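Local coordinates for protein alpha-fucosidase (Bifidobacterium bifidum, PDB 2EAB) that probably hydrolyses 1,2-linked alpha-L-fucosides, this chain being the catalytic part, of glycoside hydrolase family 95, of a longer protein, at residues N739-L744 against D777-Q782; E698-A703 against A733-G738; Q367-E372 against D807-G812. One frame throughout, in Å; residues are numbered along the deposited sequence.

Contact 1: residues N739-L744 against D777-Q782; sequences NTTYQL and DEMLLQ. With EDO (1,2-ethanediol), chain G.
Thr-741 and Met-779 meet tip to tip between helices 738-751 and 767-780, successive helices of the family 95 catalytic domain, whose family fold is an (alpha/alpha)6 barrel. The apolar contact rests on one methyl group: CG2 of Thr-741 lies 3.5 Å from SD of Met-779 and 3.6 Å from its CG. With OG1 anti to the carbonyl carbon (chi1 -55°), CG2 lies anti to the backbone N and turns to the sulfur, leaving OG1 to bond to the carbonyl of Asp-737, one turn earlier. Tyr-742 adds its backbone, N standing 4.2 Å from SD of Met-779, while its ring leads away and its hydroxyl bonds to Glu-372.

The polar bonds run alongside this contact. Gln-782 NE2 donates to the carbonyl O of Glu-778 over 2.8 Å, from above the carbonyl plane, tying the short strand 781-782 back to the helix end. Glu-778 itself turns aside: OE1 forms a salt bridge with Arg-734, and OE2 accepts from O1 of the bound ethanediol at 2.8 Å. Since no hydrogen bond spans the two segments, the buried fit depends on methyl-to-thioether shape, with the polar groups satisfied by other partners.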
ATOM      1  N   ASN A 739      -3.130   5.263  23.790  1.00  8.57           N
ATOM      2  CA  ASN A 739      -3.220   6.714  23.932  1.00  8.75           C
ATOM      3  C   ASN A 739      -2.243   7.451  23.020  1.00  8.84           C
ATOM      4  O   ASN A 739      -2.638   8.365  22.301  1.00  9.06           O
ATOM      5  CB  ASN A 739      -3.041   7.128  25.392  1.00  9.28           C
ATOM      6  CG  ASN A 739      -4.213   6.711  26.259  1.00  9.68           C
ATOM      7  OD1 ASN A 739      -5.331   6.537  25.773  1.00 10.83           O
ATOM      8  ND2 ASN A 739      -3.964   6.551  27.554  1.00 12.29           N
ATOM      9  N   THR A 740      -0.981   7.036  23.032  1.00  8.66           N
ATOM     10  CA  THR A 740       0.010   7.642  22.148  1.00  8.68           C
ATOM     11  C   THR A 740      -0.340   7.366  20.686  1.00  8.56           C
ATOM     12  O   THR A 740      -0.225   8.254  19.838  1.00  8.57           O
ATOM     13  CB  THR A 740       1.438   7.177  22.482  1.00  8.79           C
ATOM     14  OG1 THR A 740       1.722   7.520  23.843  1.00  9.48           O
ATOM     15  CG2 THR A 740       2.457   7.865  21.587  1.00  9.18           C
ATOM     16  N   THR A 741      -0.783   6.142  20.394  1.00  8.36           N
ATOM     17  CA  THR A 741      -1.177   5.770  19.035  1.00  8.32           C
ATOM     18  C   THR A 741      -2.299   6.675  18.540  1.00  8.57           C
ATOM     19  O   THR A 741      -2.231   7.214  17.428  1.00  8.48           O
ATOM     20  CB  THR A 741      -1.620   4.298  18.943  1.00  8.32           C
ATOM     21  OG1 THR A 741      -0.585   3.456  19.455  1.00  8.04           O
ATOM     22  CG2 THR A 741      -1.880   3.910  17.499  1.00  8.60           C
ATOM     23  N   TYR A 742      -3.327   6.844  19.371  1.00  8.57           N
ATOM     24  CA  TYR A 742      -4.437   7.717  19.027  1.00  8.52           C
ATOM     25  C   TYR A 742      -3.990   9.165  18.809  1.00  8.50           C
ATOM     26  O   TYR A 742      -4.457   9.836  17.890  1.00  8.85           O
ATOM     27  CB  TYR A 742      -5.548   7.663  20.084  1.00  9.10           C
ATOM     28  CG  TYR A 742      -6.599   8.698  19.815  1.00  9.62           C
ATOM     29  CD1 TYR A 742      -7.489   8.546  18.756  1.00 10.21           C
ATOM     30  CD2 TYR A 742      -6.661   9.864  20.572  1.00 10.31           C
ATOM     31  CE1 TYR A 742      -8.437   9.515  18.471  1.00 10.08           C
ATOM     32  CE2 TYR A 742      -7.608  10.840  20.299  1.00 11.32           C
ATOM     33  CZ  TYR A 742      -8.488  10.662  19.244  1.00 10.38           C
ATOM     34  OH  TYR A 742      -9.420  11.628  18.960  1.00 10.71           O
ATOM     35  N   GLN A 743      -3.090   9.638  19.663  1.00  8.40           N
ATOM     36  CA  GLN A 743      -2.568  10.995  19.522  1.00  8.92           C
ATOM     37  C   GLN A 743      -1.875  11.190  18.170  1.00  8.45           C
ATOM     38  O   GLN A 743      -1.938  12.275  17.585  1.00  8.49           O
ATOM     39  CB  GLN A 743      -1.620  11.330  20.665  1.00  9.42           C
ATOM     40  CG  GLN A 743      -2.292  11.661  21.979  1.00 12.57           C
ATOM     41  CD  GLN A 743      -1.273  12.053  23.024  1.00 16.58           C
ATOM     42  OE1 GLN A 743      -1.185  13.213  23.419  1.00 19.85           O
ATOM     43  NE2 GLN A 743      -0.470  11.093  23.450  1.00 16.45           N
ATOM     44  N   LEU A 744      -1.230  10.135  17.670  1.00  8.23           N
ATOM     45  CA  LEU A 744      -0.611  10.180  16.347  1.00  8.42           C
ATOM     46  C   LEU A 744      -1.650  10.186  15.226  1.00  8.44           C
ATOM     47  O   LEU A 744      -1.463  10.867  14.219  1.00  8.50           O
ATOM     48  CB  LEU A 744       0.408   9.049  16.169  1.00  8.63           C
ATOM     49  CG  LEU A 744       1.674   9.208  17.018  1.00  8.74           C
ATOM     50  CD1 LEU A 744       2.389   7.881  17.120  1.00 10.49           C
ATOM     51  CD2 LEU A 744       2.615  10.291  16.478  1.00 10.72           C
ATOM     52  N   ASP A 777      -6.691  -0.694  12.640  1.00  6.74           N
ATOM     53  CA  ASP A 777      -6.833  -2.142  12.784  1.00  7.06           C
ATOM     54  C   ASP A 777      -5.950  -2.671  13.907  1.00  6.76           C
ATOM     55  O   ASP A 777      -6.422  -3.433  14.745  1.00  6.80           O
ATOM     56  CB  ASP A 777      -6.499  -2.877  11.484  1.00  6.97           C
ATOM     57  CG  ASP A 777      -7.614  -2.803  10.454  1.00  7.11           C
ATOM     58  OD1 ASP A 777      -8.652  -2.173  10.729  1.00  7.24           O
ATOM     59  OD2 ASP A 777      -7.450  -3.383   9.353  1.00  8.10           O
ATOM     60  N   GLU A 778      -4.685  -2.242  13.936  1.00  6.69           N
ATOM     61  CA  GLU A 778      -3.735  -2.738  14.930  1.00  6.86           C
ATOM     62  C   GLU A 778      -4.080  -2.288  16.349  1.00  6.92           C
ATOM     63  O   GLU A 778      -3.729  -2.969  17.306  1.00  6.70           O
ATOM     64  CB  GLU A 778      -2.292  -2.356  14.575  1.00  6.92           C
ATOM     65  CG  GLU A 778      -1.781  -2.926  13.245  1.00  6.72           C
ATOM     66  CD  GLU A 778      -1.610  -4.442  13.228  1.00  6.91           C
ATOM     67  OE1 GLU A 778      -0.951  -5.002  14.132  1.00  6.76           O
ATOM     68  OE2 GLU A 778      -2.115  -5.074  12.273  1.00  8.15           O
ATOM     69  N   MET A 779      -4.775  -1.162  16.495  1.00  7.01           N
ATOM     70  CA  MET A 779      -5.258  -0.760  17.818  1.00  8.00           C
ATOM     71  C   MET A 779      -6.331  -1.703  18.345  1.00  7.31           C
ATOM     72  O   MET A 779      -6.388  -1.987  19.545  1.00  7.42           O
ATOM     73  CB  MET A 779      -5.787   0.671  17.800  1.00  7.76           C
ATOM     74  CG  MET A 779      -4.686   1.716  17.828  1.00  8.97           C
ATOM     75  SD  MET A 779      -5.285   3.359  18.226  1.00 11.91           S
ATOM     76  CE  MET A 779      -5.740   3.801  16.569  1.00 11.74           C
ATOM     77  N   LEU A 780      -7.172  -2.188  17.437  1.00  7.12           N
ATOM     78  CA  LEU A 780      -8.337  -2.983  17.813  1.00  7.57           C
ATOM     79  C   LEU A 780      -8.089  -4.485  17.775  1.00  6.96           C
ATOM     80  O   LEU A 780      -8.797  -5.246  18.447  1.00  7.18           O
ATOM     81  CB  LEU A 780      -9.535  -2.623  16.935  1.00  8.04           C
ATOM     82  CG  LEU A 780      -9.892  -1.134  16.891  1.00  8.47           C
ATOM     83  CD1 LEU A 780     -11.059  -0.916  15.949  1.00 10.28           C
ATOM     84  CD2 LEU A 780     -10.208  -0.582  18.280  1.00  9.41           C
ATOM     85  N   LEU A 781      -7.084  -4.904  17.009  1.00  6.78           N
ATOM     86  CA  LEU A 781      -6.800  -6.317  16.795  1.00  6.50           C
ATOM     87  C   LEU A 781      -5.350  -6.500  16.387  1.00  6.17           C
ATOM     88  O   LEU A 781      -4.889  -5.862  15.438  1.00  6.39           O
ATOM     89  CB  LEU A 781      -7.710  -6.882  15.696  1.00  6.71           C
ATOM     90  CG  LEU A 781      -7.399  -8.305  15.223  1.00  7.19           C
ATOM     91  CD1 LEU A 781      -7.659  -9.328  16.326  1.00  7.99           C
ATOM     92  CD2 LEU A 781      -8.197  -8.649  13.985  1.00  7.77           C
ATOM     93  N   GLN A 782      -4.632  -7.363  17.094  1.00  6.02           N
ATOM     94  CA  GLN A 782      -3.317  -7.801  16.641  1.00  6.16           C
ATOM     95  C   GLN A 782      -3.314  -9.314  16.564  1.00  6.14           C
ATOM     96  O   GLN A 782      -4.067  -9.979  17.284  1.00  6.53           O
ATOM     97  CB  GLN A 782      -2.209  -7.271  17.556  1.00  6.32           C
ATOM     98  CG  GLN A 782      -1.907  -5.798  17.285  1.00  6.18           C
ATOM     99  CD  GLN A 782      -1.107  -5.108  18.373  1.00  6.30           C
ATOM    100  OE1 GLN A 782      -0.258  -5.717  19.026  1.00  6.43           O
ATOM    101  NE2 GLN A 782      -1.367  -3.817  18.562  1.00  6.79           N
TER
HETATM  102  C1  EDO G4807       0.879  -5.708  10.333  1.00 42.74           C
HETATM  103  O1  EDO G4807       0.206  -6.407  11.494  1.00 37.02           O
HETATM  104  C2  EDO G4807      -0.184  -5.681   9.167  1.00 43.60           C
HETATM  105  O2  EDO G4807      -0.549  -7.056   8.888  1.00 37.12           O

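Contact 2: residues E698-A703 against A733-G738; sequences EYMDAA and ARTGDG. With EDO (1,2-ethanediol), chain G.
Backbones of 698-703 and 733-738 come nearest at Met-700 and Thr-735, whose CA atoms are 6.8 Å apart. Nearly all of the contact on the first side is Met-700. Its CG is anti to the backbone N (chi1 -174°), which sends the chain toward the opposing segment, and bends at the next two torsions fold its end against the backbone there: SD lies 3.7 Å from CA of Thr-735, and CE reaches to 3.4 Å from the carbonyl O of Arg-734. The side chains of Met-700 and Thr-735 cross at about a right angle, SD standing 3.9 Å from CG2.

While that methyl faces the sulfur, OG1 of Thr-735 accepts from N of Asp-737 at 3.1 Å, an ST turn, and also bonds to the carbonyl of Trp-732. Gly-736, between Thr-735 and Asp-737, has positive phi (88°), a shape in which a CB would jam against the preceding carbonyl. Arg-734 leads its guanidinium away: NE is the partner of Glu-778 OE1, and the other nitrogens go to the carbonyls of Pro-688 and Gly-689; its approach to the ethanediol is very short and therefore doubtful. Replacing it with an alanine would probably leave the Glu-778 carboxylate without its ionic mate and those two carbonyls without their donors, close to Asp-690, which has been seen to bind calcium in this protein, though no such ion is bound to it in this chain.

The contact thus sets helix 697-711 against the turn leading out of helix 722-734. Lys-704 and Leu-707 extend the cover over Thr-735, and Asp-737, as N-cap, starts helix 738-751.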
ATOM      1  N   GLU A 698      11.668  -7.139  27.554  1.00 12.20           N
ATOM      2  CA  GLU A 698      13.018  -6.598  27.392  1.00 13.04           C
ATOM      3  C   GLU A 698      13.128  -5.823  26.076  1.00 11.72           C
ATOM      4  O   GLU A 698      13.569  -4.668  26.050  1.00 11.95           O
ATOM      5  CB  GLU A 698      14.077  -7.703  27.449  1.00 13.17           C
ATOM      6  CG  GLU A 698      15.511  -7.167  27.393  1.00 15.51           C
ATOM      7  CD  GLU A 698      16.565  -8.237  27.151  1.00 15.92           C
ATOM      8  OE1 GLU A 698      16.248  -9.308  26.586  1.00 19.25           O
ATOM      9  OE2 GLU A 698      17.735  -7.996  27.519  1.00 20.12           O
ATOM     10  N   TYR A 699      12.706  -6.464  24.990  1.00 10.62           N
ATOM     11  CA  TYR A 699      12.758  -5.848  23.669  1.00  9.94           C
ATOM     12  C   TYR A 699      11.725  -4.734  23.521  1.00  9.23           C
ATOM     13  O   TYR A 699      12.036  -3.671  22.972  1.00  8.96           O
ATOM     14  CB  TYR A 699      12.554  -6.903  22.580  1.00 10.66           C
ATOM     15  CG  TYR A 699      13.761  -7.768  22.262  1.00 11.28           C
ATOM     16  CD1 TYR A 699      14.905  -7.761  23.064  1.00 12.10           C
ATOM     17  CD2 TYR A 699      13.741  -8.616  21.157  1.00 11.94           C
ATOM     18  CE1 TYR A 699      15.999  -8.569  22.762  1.00 13.16           C
ATOM     19  CE2 TYR A 699      14.826  -9.428  20.850  1.00 12.99           C
ATOM     20  CZ  TYR A 699      15.950  -9.398  21.652  1.00 12.58           C
ATOM     21  OH  TYR A 699      17.023 -10.201  21.336  1.00 13.66           O
ATOM     22  N   MET A 700      10.503  -4.967  23.999  1.00  8.86           N
ATOM     23  CA  MET A 700       9.449  -3.958  23.878  1.00  8.89           C
ATOM     24  C   MET A 700       9.772  -2.675  24.653  1.00  8.94           C
ATOM     25  O   MET A 700       9.546  -1.571  24.148  1.00  8.69           O
ATOM     26  CB  MET A 700       8.079  -4.508  24.283  1.00  8.92           C
ATOM     27  CG  MET A 700       6.927  -3.527  24.043  1.00  8.88           C
ATOM     28  SD  MET A 700       6.799  -2.965  22.323  1.00  8.52           S
ATOM     29  CE  MET A 700       6.084  -4.428  21.585  1.00  9.31           C
ATOM     30  N   ASP A 701      10.301  -2.807  25.869  1.00  9.25           N
ATOM     31  CA  ASP A 701      10.698  -1.634  26.651  1.00  9.71           C
ATOM     32  C   ASP A 701      11.743  -0.816  25.898  1.00  9.40           C
ATOM     33  O   ASP A 701      11.691   0.416  25.886  1.00  9.51           O
ATOM     34  CB  ASP A 701      11.253  -2.037  28.022  1.00 10.36           C
ATOM     35  CG  ASP A 701      10.178  -2.531  28.978  1.00 12.45           C
ATOM     36  OD1 ASP A 701       8.972  -2.397  28.680  1.00 14.57           O
ATOM     37  OD2 ASP A 701      10.554  -3.058  30.048  1.00 15.35           O
ATOM     38  N   ALA A 702      12.684  -1.513  25.271  1.00  8.99           N
ATOM     39  CA  ALA A 702      13.729  -0.866  24.483  1.00  8.77           C
ATOM     40  C   ALA A 702      13.163  -0.187  23.233  1.00  8.58           C
ATOM     41  O   ALA A 702      13.589   0.917  22.868  1.00  8.55           O
ATOM     42  CB  ALA A 702      14.807  -1.862  24.116  1.00  8.99           C
ATOM     43  N   ALA A 703      12.198  -0.841  22.586  1.00  8.25           N
ATOM     44  CA  ALA A 703      11.553  -0.266  21.411  1.00  8.23           C
ATOM     45  C   ALA A 703      10.760   0.983  21.776  1.00  8.18           C
ATOM     46  O   ALA A 703      10.789   1.976  21.046  1.00  7.93           O
ATOM     47  CB  ALA A 703      10.674  -1.297  20.720  1.00  8.69           C
ATOM     48  N   ALA A 733       1.053   1.293  17.897  1.00  6.59           N
ATOM     49  CA  ALA A 733      -0.035   0.350  18.181  1.00  6.79           C
ATOM     50  C   ALA A 733       0.514  -0.973  18.722  1.00  6.62           C
ATOM     51  O   ALA A 733      -0.039  -1.548  19.663  1.00  6.38           O
ATOM     52  CB  ALA A 733      -0.889   0.107  16.952  1.00  7.34           C
ATOM     53  N   ARG A 734       1.612  -1.446  18.138  1.00  6.64           N
ATOM     54  CA  ARG A 734       2.224  -2.708  18.542  1.00  6.51           C
ATOM     55  C   ARG A 734       2.766  -2.682  19.973  1.00  6.79           C
ATOM     56  O   ARG A 734       2.954  -3.739  20.575  1.00  6.62           O
ATOM     57  CB  ARG A 734       3.341  -3.085  17.563  1.00  6.56           C
ATOM     58  CG  ARG A 734       2.852  -3.468  16.157  1.00  6.11           C
ATOM     59  CD  ARG A 734       2.124  -4.816  16.156  1.00  6.60           C
ATOM     60  NE  ARG A 734       1.807  -5.355  14.828  1.00  6.41           N
ATOM     61  CZ  ARG A 734       2.685  -5.961  14.032  1.00  6.10           C
ATOM     62  NH1 ARG A 734       3.961  -6.057  14.389  1.00  6.59           N
ATOM     63  NH2 ARG A 734       2.291  -6.458  12.865  1.00  6.38           N
ATOM     64  N   THR A 735       3.025  -1.489  20.510  1.00  6.71           N
ATOM     65  CA  THR A 735       3.503  -1.346  21.890  1.00  7.35           C
ATOM     66  C   THR A 735       2.398  -1.530  22.930  1.00  7.57           C
ATOM     67  O   THR A 735       2.691  -1.688  24.118  1.00  8.04           O
ATOM     68  CB  THR A 735       4.137   0.044  22.172  1.00  7.43           C
ATOM     69  OG1 THR A 735       3.108   1.040  22.228  1.00  7.80           O
ATOM     70  CG2 THR A 735       5.176   0.422  21.134  1.00  7.82           C
ATOM     71  N   GLY A 736       1.142  -1.454  22.497  1.00  7.44           N
ATOM     72  CA  GLY A 736       0.010  -1.479  23.420  1.00  8.07           C
ATOM     73  C   GLY A 736      -0.400  -0.117  23.960  1.00  8.35           C
ATOM     74  O   GLY A 736      -1.406  -0.012  24.666  1.00  8.65           O
ATOM     75  N   ASP A 737       0.364   0.926  23.635  1.00  8.34           N
ATOM     76  CA  ASP A 737       0.045   2.278  24.098  1.00  8.53           C
ATOM     77  C   ASP A 737      -0.969   2.913  23.145  1.00  8.39           C
ATOM     78  O   ASP A 737      -0.603   3.637  22.211  1.00  8.45           O
ATOM     79  CB  ASP A 737       1.321   3.123  24.211  1.00  8.74           C
ATOM     80  CG  ASP A 737       1.078   4.508  24.808  1.00  9.20           C
ATOM     81  OD1 ASP A 737      -0.088   4.928  24.953  1.00  9.71           O
ATOM     82  OD2 ASP A 737       2.082   5.190  25.112  1.00 10.48           O
ATOM     83  N   GLY A 738      -2.246   2.635  23.395  1.00  8.63           N
ATOM     84  CA  GLY A 738      -3.329   3.163  22.578  1.00  8.69           C
ATOM     85  C   GLY A 738      -3.468   4.670  22.647  1.00  8.59           C
ATOM     86  O   GLY A 738      -3.886   5.292  21.679  1.00  8.61           O
TER
HETATM   87  C1  EDO G4807       0.879  -5.708  10.333  1.00 42.74           C
HETATM   88  O1  EDO G4807       0.206  -6.407  11.494  1.00 37.02           O
HETATM   89  C2  EDO G4807      -0.184  -5.681   9.167  1.00 43.60           C
HETATM   90  O2  EDO G4807      -0.549  -7.056   8.888  1.00 37.12           O

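Contact 3: residues Q367-E372 against D807-G812; sequences QKRELE and DAWAGG
Arg-369 and Glu-372, one turn apart on helix 365-386 of the catalytic domain, meet Ala-808 and Trp-809 in the loop that leads into strand 812-819 of the C-terminal beta region: an interface between the helical, (alpha/alpha)6-type part characteristic of the family and the antiparallel sheet to which strand 812-819 belongs.

The indole comes to the arginine edge-on. CD1 of Trp-809 stands 3.4 Å above one face of the guanidinium, offset toward its rim, and the two planes are 62° apart, so the flat groups do not stack. The bend of Arg-369 at chi2 (-56°) brings this face round to the ring. NH2 then reaches the carbonyl O of Ala-808 at 2.7 Å, a weak bond by its angle, while CB of Ala-808 packs 3.7 Å from the same nitrogen. A water in the guanidinium plane supports the link, accepting from NE of Arg-369 and donating to the Ala-808 carbonyl, which thus receives both a direct and a water-mediated hydrogen bond from one side chain.

Glu-372 completes the pattern from the same helix face. Its OE1 forms a salt bridge with Arg-369, NH1 to OE1 3.0 Å, though as a hydrogen bond this is weak. The carboxylate is likely to hold its charge in such company, and OE2, besides its bond to Tyr-742, is held by the hydroxyl of Tyr-358. The Tyr-742 ring also meets the indole, and Leu-338 packs on the indole as well. The indole N-H bond joins NE1 of Trp-809 to OE1 of Glu-372 over 3.2 Å, on the syn side of the carboxylate but 34° out of its plane.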
ATOM      1  N   GLN A 367     -18.202  14.489  16.009  1.00 10.71           N
ATOM      2  CA  GLN A 367     -17.513  14.965  14.808  1.00 10.73           C
ATOM      3  C   GLN A 367     -16.082  14.447  14.700  1.00 10.35           C
ATOM      4  O   GLN A 367     -15.633  14.083  13.607  1.00 10.21           O
ATOM      5  CB  GLN A 367     -17.551  16.488  14.741  1.00 10.98           C
ATOM      6  CG  GLN A 367     -18.926  17.030  14.376  1.00 12.27           C
ATOM      7  CD  GLN A 367     -19.053  18.529  14.572  1.00 13.07           C
ATOM      8  OE1 GLN A 367     -18.212  19.162  15.205  1.00 13.29           O
ATOM      9  NE2 GLN A 367     -20.125  19.103  14.030  1.00 15.06           N
ATOM     10  N   LYS A 368     -15.368  14.405  15.822  1.00 10.00           N
ATOM     11  CA  LYS A 368     -14.039  13.785  15.842  1.00 10.03           C
ATOM     12  C   LYS A 368     -14.127  12.321  15.419  1.00  9.76           C
ATOM     13  O   LYS A 368     -13.334  11.856  14.601  1.00  9.66           O
ATOM     14  CB  LYS A 368     -13.374  13.896  17.216  1.00 10.16           C
ATOM     15  CG  LYS A 368     -12.898  15.301  17.574  1.00 10.17           C
ATOM     16  CD  LYS A 368     -12.024  15.296  18.818  1.00 10.75           C
ATOM     17  CE  LYS A 368     -10.630  14.736  18.532  1.00 11.04           C
ATOM     18  NZ  LYS A 368      -9.836  14.562  19.773  1.00 11.62           N
ATOM     19  N   ARG A 369     -15.100  11.598  15.963  1.00  9.75           N
ATOM     20  CA  ARG A 369     -15.296  10.204  15.582  1.00  9.84           C
ATOM     21  C   ARG A 369     -15.704  10.072  14.116  1.00  9.74           C
ATOM     22  O   ARG A 369     -15.313   9.112  13.452  1.00  9.38           O
ATOM     23  CB  ARG A 369     -16.304   9.512  16.505  1.00 10.29           C
ATOM     24  CG  ARG A 369     -15.941   9.537  17.998  1.00 11.23           C
ATOM     25  CD  ARG A 369     -14.558   8.949  18.318  1.00 13.84           C
ATOM     26  NE  ARG A 369     -14.169   9.278  19.693  1.00 17.36           N
ATOM     27  CZ  ARG A 369     -13.235  10.164  20.041  1.00 17.33           C
ATOM     28  NH1 ARG A 369     -12.532  10.823  19.129  1.00 16.27           N
ATOM     29  NH2 ARG A 369     -12.986  10.382  21.323  1.00 18.83           N
ATOM     30  N   GLU A 370     -16.468  11.037  13.606  1.00  9.44           N
ATOM     31  CA  GLU A 370     -16.802  11.044  12.179  1.00  9.65           C
ATOM     32  C   GLU A 370     -15.556  11.138  11.300  1.00  9.19           C
ATOM     33  O   GLU A 370     -15.392  10.337  10.380  1.00  9.10           O
ATOM     34  CB  GLU A 370     -17.802  12.146  11.817  1.00  9.60           C
ATOM     35  CG  GLU A 370     -18.137  12.157  10.319  1.00 10.16           C
ATOM     36  CD  GLU A 370     -19.197  13.169   9.920  1.00 10.39           C
ATOM     37  OE1 GLU A 370     -19.769  13.839  10.808  1.00 11.91           O
ATOM     38  OE2 GLU A 370     -19.456  13.291   8.704  1.00 11.24           O
ATOM     39  N   LEU A 371     -14.682  12.101  11.579  1.00  8.93           N
ATOM     40  CA  LEU A 371     -13.478  12.254  10.759  1.00  8.93           C
ATOM     41  C   LEU A 371     -12.551  11.043  10.880  1.00  8.55           C
ATOM     42  O   LEU A 371     -12.031  10.549   9.878  1.00  8.61           O
ATOM     43  CB  LEU A 371     -12.726  13.552  11.077  1.00  9.19           C
ATOM     44  CG  LEU A 371     -11.607  13.894  10.082  1.00  9.70           C
ATOM     45  CD1 LEU A 371     -12.144  14.080   8.666  1.00 11.07           C
ATOM     46  CD2 LEU A 371     -10.823  15.118  10.513  1.00 10.00           C
ATOM     47  N   GLU A 372     -12.370  10.550  12.101  1.00  8.44           N
ATOM     48  CA  GLU A 372     -11.502   9.397  12.336  1.00  8.27           C
ATOM     49  C   GLU A 372     -12.008   8.147  11.614  1.00  8.29           C
ATOM     50  O   GLU A 372     -11.234   7.447  10.949  1.00  8.59           O
ATOM     51  CB  GLU A 372     -11.336   9.160  13.840  1.00  8.46           C
ATOM     52  CG  GLU A 372     -10.546  10.278  14.517  1.00  8.72           C
ATOM     53  CD  GLU A 372     -10.826  10.439  16.003  1.00  9.08           C
ATOM     54  OE1 GLU A 372     -11.462   9.549  16.618  1.00 10.05           O
ATOM     55  OE2 GLU A 372     -10.395  11.475  16.558  1.00  9.43           O
ATOM     56  N   ASP A 807      -7.992   5.488  25.334  1.00 11.22           N
ATOM     57  CA  ASP A 807      -8.958   5.944  26.334  1.00 12.23           C
ATOM     58  C   ASP A 807     -10.008   6.869  25.709  1.00 12.33           C
ATOM     59  O   ASP A 807     -11.130   6.969  26.212  1.00 12.95           O
ATOM     60  CB  ASP A 807      -8.255   6.647  27.502  1.00 12.74           C
ATOM     61  CG  ASP A 807      -7.363   5.714  28.310  1.00 13.77           C
ATOM     62  OD1 ASP A 807      -7.489   4.477  28.194  1.00 15.17           O
ATOM     63  OD2 ASP A 807      -6.521   6.229  29.078  1.00 15.35           O
ATOM     64  N   ALA A 808      -9.645   7.526  24.605  1.00 12.38           N
ATOM     65  CA  ALA A 808     -10.555   8.401  23.862  1.00 12.42           C
ATOM     66  C   ALA A 808     -11.766   7.655  23.291  1.00 12.17           C
ATOM     67  O   ALA A 808     -12.809   8.262  23.033  1.00 12.76           O
ATOM     68  CB  ALA A 808      -9.803   9.120  22.746  1.00 12.83           C
ATOM     69  N   TRP A 809     -11.620   6.347  23.081  1.00 11.64           N
ATOM     70  CA  TRP A 809     -12.705   5.518  22.568  1.00 11.30           C
ATOM     71  C   TRP A 809     -13.199   4.592  23.680  1.00 11.25           C
ATOM     72  O   TRP A 809     -12.905   3.396  23.687  1.00 11.31           O
ATOM     73  CB  TRP A 809     -12.252   4.704  21.349  1.00 11.00           C
ATOM     74  CG  TRP A 809     -11.689   5.501  20.193  1.00 10.70           C
ATOM     75  CD1 TRP A 809     -11.825   6.845  19.956  1.00 10.83           C
ATOM     76  CD2 TRP A 809     -10.944   4.976  19.092  1.00 10.43           C
ATOM     77  NE1 TRP A 809     -11.185   7.189  18.784  1.00 10.67           N
ATOM     78  CE2 TRP A 809     -10.637   6.058  18.235  1.00 10.24           C
ATOM     79  CE3 TRP A 809     -10.504   3.693  18.746  1.00 10.54           C
ATOM     80  CZ2 TRP A 809      -9.903   5.894  17.055  1.00 10.59           C
ATOM     81  CZ3 TRP A 809      -9.772   3.531  17.577  1.00 10.74           C
ATOM     82  CH2 TRP A 809      -9.482   4.627  16.745  1.00 10.88           C
ATOM     83  N   ALA A 810     -13.953   5.158  24.622  1.00 11.67           N
ATOM     84  CA  ALA A 810     -14.393   4.431  25.816  1.00 11.63           C
ATOM     85  C   ALA A 810     -15.322   3.264  25.491  1.00 11.45           C
ATOM     86  O   ALA A 810     -15.294   2.226  26.154  1.00 11.29           O
ATOM     87  CB  ALA A 810     -15.064   5.385  26.800  1.00 12.20           C
ATOM     88  N   GLY A 811     -16.144   3.450  24.466  1.00 11.18           N
ATOM     89  CA  GLY A 811     -17.079   2.428  24.022  1.00 11.15           C
ATOM     90  C   GLY A 811     -17.156   2.398  22.513  1.00 10.86           C
ATOM     91  O   GLY A 811     -16.880   3.391  21.841  1.00 11.18           O
ATOM     92  N   GLY A 812     -17.531   1.248  21.973  1.00 10.41           N
ATOM     93  CA  GLY A 812     -17.651   1.112  20.536  1.00 10.30           C
ATOM     94  C   GLY A 812     -17.785  -0.326  20.110  1.00  9.96           C
ATOM     95  O   GLY A 812     -17.871  -1.237  20.942  1.00  9.56           O
TER
HETATM   96  O   HOH W   1     -15.802   8.478  21.759  1.00 13.26           O

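Contact 1 lies in the middle, its centre about 12 Å from the centres of contacts 2 and 3, which lie about 23 Å from each other. Along the chain, 367-372 comes first and 807-812 last. Between them contact 2 is complete by residue 738, and contact 1 begins with the next residue, so that helices 722-734, 738-751 and 767-780 follow one another through both. Contacts 1 and 2 belong to the helical catalytic domain, whereas contact 3 carries the chain across to the C-terminal beta region. Asn-739, bonded to the backbone N of Asp-807, ties contacts 1 and 3 together further. The three thus trace a continuous path from helix 697-711 to the helical-to-beta interface.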